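Local coordinates for protein galactitol 1-phosphate 5-dehydrogenase (Escherichia coli, PDB 4UEJ) that oxidises galactitol 1-phosphate to D-tagatose 6-phosphate with NAD+ as a zinc-dependent dehydrogenase of galactitol metabolism, at residues L316-A329 with A334-P346. Sequence-based numbering, arbitrary orientation.
Sequences LIAHRGSFESFAQA and ARNAMPGKVLLIP
Strands 317-321 and 341-344 run parallel, their axes 18° apart, and six backbone hydrogen bonds tie Leu316-Gly321 to Lys341-Ile345. The register slips by one residue between Ile317 and His319. At this beta bulge Lys341 O accepts from both Ala318 N (2.8 Å) and His319 N (3.3 Å), which arrive from the same face of its carbonyl plane.

Helix 323-333 returns over the sheet face that carries His319, Val342 and Leu344. The Phe326 ring packs between helix and strand. With CG anti to the backbone N (chi1 174°), it reaches down onto Leu344, whose CB sits over one face, 3.7 Å from the ring centroid, as a CH-pi contact. Val342 CG1 meets Phe326 CD1 obliquely at 3.6 Å. Replacing Phe326 by alanine would probably strip Leu344 CB of its ring face and open a gap beside Val342 CG1. Leu344 also packs on Phe323: its CD1 makes a CH-pi contact over that ring's face, and its CD2 is 3.7 Å from Phe323 CE1. The imidazole of His319 has Ala329 CB over its centre, while His319 NE2 and Ser325 OG share a hydrogen bond of 2.9 Å.

On the other face, Ile317 CD1 touches Leu343 CD1 at 3.7 Å. The end of the Lys341 side chain leads away from strand 317-321, and its NZ forms a salt bridge with Glu60. This side chain comes within about 7 Å of the zinc ion held by Cys38 and His59, probably the catalytic one.

The contact closes a beta-alpha-beta unit at the C-terminus, and strand 341-344 links it to strand 27-36 of the GroES-like domain. Backbone bonds thus hold the two strands, while apolar and CH-pi contacts, with one His-Ser hydrogen bond, hold the helix to their face.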
loop_
_atom_site.group_PDB
_atom_site.type_symbol
_atom_site.label_atom_id
_atom_site.label_comp_id
_atom_site.label_asym_id
_atom_site.label_seq_id
_atom_site.Cartn_x
_atom_site.Cartn_y
_atom_site.Cartn_z
ATOM N N LEU A 316 -19.298 -23.365 -8.278
ATOM C CA LEU A 316 -18.069 -22.838 -8.849
ATOM C C LEU A 316 -17.551 -23.684 -10.001
ATOM O O LEU A 316 -16.745 -23.214 -10.809
ATOM C CB LEU A 316 -16.978 -22.745 -7.774
ATOM C CG LEU A 316 -17.317 -21.919 -6.539
ATOM C CD1 LEU A 316 -16.207 -22.013 -5.504
ATOM C CD2 LEU A 316 -17.555 -20.483 -6.948
ATOM N N ILE A 317 -18.004 -24.933 -10.075
ATOM C CA ILE A 317 -17.392 -25.893 -10.984
ATOM C C ILE A 317 -18.034 -25.856 -12.360
ATOM O O ILE A 317 -19.249 -26.038 -12.498
ATOM C CB ILE A 317 -17.458 -27.330 -10.401
ATOM C CG1 ILE A 317 -16.717 -27.379 -9.064
ATOM C CG2 ILE A 317 -16.859 -28.314 -11.370
ATOM C CD1 ILE A 317 -17.003 -28.594 -8.216
ATOM N N ALA A 318 -17.209 -25.613 -13.380
ATOM C CA ALA A 318 -17.688 -25.540 -14.754
ATOM C C ALA A 318 -17.454 -26.845 -15.493
ATOM O O ALA A 318 -18.175 -27.170 -16.439
ATOM C CB ALA A 318 -17.015 -24.385 -15.499
ATOM N N HIS A 319 -16.451 -27.598 -15.065
ATOM C CA HIS A 319 -16.102 -28.819 -15.773
ATOM C C HIS A 319 -15.527 -29.879 -14.846
ATOM O O HIS A 319 -14.661 -29.591 -14.014
ATOM C CB HIS A 319 -15.104 -28.511 -16.886
ATOM C CG HIS A 319 -14.813 -29.680 -17.771
ATOM N ND1 HIS A 319 -15.606 -30.010 -18.850
ATOM C CD2 HIS A 319 -13.821 -30.600 -17.736
ATOM C CE1 HIS A 319 -15.110 -31.081 -19.444
ATOM N NE2 HIS A 319 -14.026 -31.457 -18.790
ATOM N N ARG A 320 -16.030 -31.102 -14.995
ATOM C CA ARG A 320 -15.438 -32.285 -14.387
ATOM C C ARG A 320 -15.105 -33.246 -15.509
ATOM O O ARG A 320 -15.936 -33.499 -16.391
ATOM C CB ARG A 320 -16.384 -32.964 -13.397
ATOM C CG ARG A 320 -16.501 -32.324 -12.025
ATOM C CD ARG A 320 -17.366 -33.218 -11.146
ATOM N NE ARG A 320 -17.636 -32.667 -9.825
ATOM C CZ ARG A 320 -18.620 -31.812 -9.559
ATOM N NH1 ARG A 320 -19.417 -31.390 -10.531
ATOM N NH2 ARG A 320 -18.807 -31.369 -8.322
ATOM N N GLY A 321 -13.902 -33.795 -15.485
ATOM C CA GLY A 321 -13.533 -34.774 -16.483
ATOM C C GLY A 321 -12.194 -35.419 -16.217
ATOM O O GLY A 321 -11.390 -34.900 -15.451
ATOM N N SER A 322 -11.956 -36.562 -16.851
ATOM C CA SER A 322 -10.646 -37.198 -16.775
ATOM C C SER A 322 -9.739 -36.572 -17.838
ATOM O O SER A 322 -10.074 -35.525 -18.403
ATOM C CB SER A 322 -10.758 -38.716 -16.949
ATOM O OG SER A 322 -9.582 -39.369 -16.490
ATOM N N PHE A 323 -8.606 -37.207 -18.117
ATOM C CA PHE A 323 -7.494 -36.522 -18.774
ATOM C C PHE A 323 -7.820 -35.931 -20.143
ATOM O O PHE A 323 -7.543 -34.756 -20.385
ATOM C CB PHE A 323 -6.296 -37.471 -18.867
ATOM C CG PHE A 323 -5.706 -37.790 -17.529
ATOM C CD1 PHE A 323 -4.781 -36.935 -16.944
ATOM C CD2 PHE A 323 -6.122 -38.909 -16.823
ATOM C CE1 PHE A 323 -4.257 -37.206 -15.699
ATOM C CE2 PHE A 323 -5.603 -39.187 -15.575
ATOM C CZ PHE A 323 -4.667 -38.330 -15.011
ATOM N N GLU A 324 -8.413 -36.718 -21.036
ATOM C CA GLU A 324 -8.732 -36.194 -22.359
ATOM C C GLU A 324 -9.777 -35.082 -22.274
ATOM O O GLU A 324 -9.624 -34.026 -22.890
ATOM C CB GLU A 324 -9.218 -37.315 -23.280
ATOM C CG GLU A 324 -8.239 -38.474 -23.412
ATOM C CD GLU A 324 -7.013 -38.140 -24.250
ATOM O OE1 GLU A 324 -6.918 -37.007 -24.774
ATOM O OE2 GLU A 324 -6.138 -39.022 -24.393
ATOM N N SER A 325 -10.831 -35.326 -21.501
ATOM C CA SER A 325 -11.906 -34.360 -21.324
ATOM C C SER A 325 -11.353 -33.061 -20.762
ATOM O O SER A 325 -11.670 -31.972 -21.241
ATOM C CB SER A 325 -12.988 -34.926 -20.399
ATOM O OG SER A 325 -14.009 -33.981 -20.148
ATOM N N PHE A 326 -10.506 -33.194 -19.750
ATOM C CA PHE A 326 -9.904 -32.047 -19.085
ATOM C C PHE A 326 -8.989 -31.288 -20.052
ATOM O O PHE A 326 -9.041 -30.060 -20.139
ATOM C CB PHE A 326 -9.140 -32.516 -17.844
ATOM C CG PHE A 326 -8.353 -31.432 -17.156
ATOM C CD1 PHE A 326 -8.961 -30.590 -16.245
ATOM C CD2 PHE A 326 -7.000 -31.278 -17.409
ATOM C CE1 PHE A 326 -8.230 -29.595 -15.604
ATOM C CE2 PHE A 326 -6.265 -30.291 -16.777
ATOM C CZ PHE A 326 -6.879 -29.449 -15.873
ATOM N N ALA A 327 -8.168 -32.028 -20.789
ATOM C CA ALA A 327 -7.241 -31.421 -21.737
ATOM C C ALA A 327 -7.974 -30.574 -22.773
ATOM O O ALA A 327 -7.555 -29.464 -23.080
ATOM C CB ALA A 327 -6.405 -32.490 -22.418
ATOM N N GLN A 328 -9.080 -31.087 -23.301
ATOM C CA GLN A 328 -9.826 -30.342 -24.307
ATOM C C GLN A 328 -10.495 -29.106 -23.700
ATOM O O GLN A 328 -10.567 -28.056 -24.342
ATOM C CB GLN A 328 -10.872 -31.231 -24.979
ATOM C CG GLN A 328 -11.518 -30.580 -26.191
ATOM C CD GLN A 328 -10.502 -30.168 -27.245
ATOM O OE1 GLN A 328 -9.642 -30.955 -27.636
ATOM N NE2 GLN A 328 -10.596 -28.926 -27.705
ATOM N N ALA A 329 -10.975 -29.235 -22.466
ATOM C CA ALA A 329 -11.572 -28.107 -21.753
ATOM C C ALA A 329 -10.554 -26.986 -21.591
ATOM O O ALA A 329 -10.869 -25.813 -21.779
ATOM C CB ALA A 329 -12.096 -28.548 -20.387
ATOM N N ALA A 334 -8.618 -21.318 -24.581
ATOM C CA ALA A 334 -7.697 -20.466 -25.332
ATOM C C ALA A 334 -7.153 -19.420 -24.365
ATOM O O ALA A 334 -6.574 -19.762 -23.338
ATOM C CB ALA A 334 -8.391 -19.817 -26.522
ATOM N N ARG A 335 -7.363 -18.146 -24.668
ATOM C CA ARG A 335 -7.195 -17.130 -23.640
ATOM C C ARG A 335 -8.319 -16.118 -23.631
ATOM O O ARG A 335 -8.105 -14.913 -23.774
ATOM C CB ARG A 335 -5.871 -16.408 -23.775
ATOM C CG ARG A 335 -5.418 -15.870 -22.438
ATOM C CD ARG A 335 -4.004 -15.450 -22.527
ATOM N NE ARG A 335 -3.676 -14.238 -21.788
ATOM C CZ ARG A 335 -3.541 -13.040 -22.345
ATOM N NH1 ARG A 335 -3.730 -12.885 -23.650
ATOM N NH2 ARG A 335 -3.225 -11.993 -21.596
ATOM N N ASN A 336 -9.525 -16.632 -23.459
ATOM C CA ASN A 336 -10.660 -15.797 -23.148
ATOM C C ASN A 336 -10.852 -15.856 -21.641
ATOM O O ASN A 336 -9.926 -16.220 -20.913
ATOM C CB ASN A 336 -11.895 -16.268 -23.911
ATOM C CG ASN A 336 -11.644 -16.361 -25.407
ATOM O OD1 ASN A 336 -11.763 -17.430 -26.006
ATOM N ND2 ASN A 336 -11.280 -15.237 -26.015
ATOM N N ALA A 337 -12.037 -15.503 -21.165
ATOM C CA ALA A 337 -12.291 -15.539 -19.734
ATOM C C ALA A 337 -12.420 -16.978 -19.241
ATOM O O ALA A 337 -12.922 -17.850 -19.955
ATOM C CB ALA A 337 -13.542 -14.744 -19.397
ATOM N N MET A 338 -11.946 -17.226 -18.023
ATOM C CA MET A 338 -12.172 -18.508 -17.368
ATOM C C MET A 338 -13.673 -18.668 -17.120
ATOM O O MET A 338 -14.314 -17.766 -16.580
ATOM C CB MET A 338 -11.388 -18.597 -16.053
ATOM C CG MET A 338 -11.431 -19.967 -15.377
ATOM S SD MET A 338 -10.112 -21.086 -15.914
ATOM C CE MET A 338 -8.882 -20.753 -14.662
ATOM N N PRO A 339 -14.244 -19.811 -17.528
ATOM C CA PRO A 339 -15.681 -20.056 -17.355
ATOM C C PRO A 339 -16.065 -20.342 -15.899
ATOM O O PRO A 339 -17.125 -19.934 -15.431
ATOM C CB PRO A 339 -15.930 -21.283 -18.238
ATOM C CG PRO A 339 -14.618 -22.013 -18.221
ATOM C CD PRO A 339 -13.564 -20.936 -18.192
ATOM N N GLY A 340 -15.184 -21.032 -15.189
ATOM C CA GLY A 340 -15.437 -21.476 -13.832
ATOM C C GLY A 340 -14.340 -22.479 -13.538
ATOM O O GLY A 340 -13.430 -22.635 -14.353
ATOM N N LYS A 341 -14.417 -23.162 -12.401
ATOM C CA LYS A 341 -13.371 -24.117 -12.038
ATOM C C LYS A 341 -13.429 -25.340 -12.934
ATOM O O LYS A 341 -14.440 -26.044 -12.994
ATOM C CB LYS A 341 -13.484 -24.533 -10.573
ATOM C CG LYS A 341 -12.407 -25.526 -10.133
ATOM C CD LYS A 341 -10.990 -24.976 -10.329
ATOM C CE LYS A 341 -10.779 -23.707 -9.496
ATOM N NZ LYS A 341 -9.376 -23.205 -9.532
ATOM N N VAL A 342 -12.343 -25.572 -13.656
ATOM C CA VAL A 342 -12.197 -26.777 -14.448
ATOM C C VAL A 342 -11.437 -27.814 -13.627
ATOM O O VAL A 342 -10.282 -27.598 -13.264
ATOM C CB VAL A 342 -11.459 -26.489 -15.760
ATOM C CG1 VAL A 342 -11.252 -27.772 -16.559
ATOM C CG2 VAL A 342 -12.230 -25.453 -16.577
ATOM N N LEU A 343 -12.090 -28.927 -13.311
ATOM C CA LEU A 343 -11.456 -29.960 -12.501
ATOM C C LEU A 343 -11.023 -31.153 -13.328
ATOM O O LEU A 343 -11.775 -31.647 -14.161
ATOM C CB LEU A 343 -12.394 -30.446 -11.403
ATOM C CG LEU A 343 -12.729 -29.495 -10.263
ATOM C CD1 LEU A 343 -13.785 -30.137 -9.367
ATOM C CD2 LEU A 343 -11.461 -29.167 -9.490
ATOM N N LEU A 344 -9.802 -31.607 -13.082
ATOM C CA LEU A 344 -9.371 -32.913 -13.547
ATOM C C LEU A 344 -9.753 -33.944 -12.495
ATOM O O LEU A 344 -9.400 -33.809 -11.317
ATOM C CB LEU A 344 -7.865 -32.937 -13.802
ATOM C CG LEU A 344 -7.249 -34.308 -14.081
ATOM C CD1 LEU A 344 -7.707 -34.876 -15.412
ATOM C CD2 LEU A 344 -5.742 -34.211 -14.051
ATOM N N ILE A 345 -10.505 -34.950 -12.923
ATOM C CA ILE A 345 -10.903 -36.057 -12.065
ATOM C C ILE A 345 -10.366 -37.362 -12.660
ATOM O O ILE A 345 -11.021 -37.972 -13.515
ATOM C CB ILE A 345 -12.454 -36.126 -11.918
ATOM C CG1 ILE A 345 -13.018 -34.782 -11.434
ATOM C CG2 ILE A 345 -12.873 -37.270 -10.997
ATOM C CD1 ILE A 345 -12.444 -34.298 -10.115
ATOM N N PRO A 346 -9.162 -37.784 -12.224
ATOM C CA PRO A 346 -8.484 -38.979 -12.762
ATOM C C PRO A 346 -9.334 -40.253 -12.728
ATOM O O PRO A 346 -10.179 -40.401 -11.843
ATOM C CB PRO A 346 -7.261 -39.120 -11.847
ATOM C CG PRO A 346 -6.970 -37.716 -11.407
ATOM C CD PRO A 346 -8.328 -37.093 -11.217
#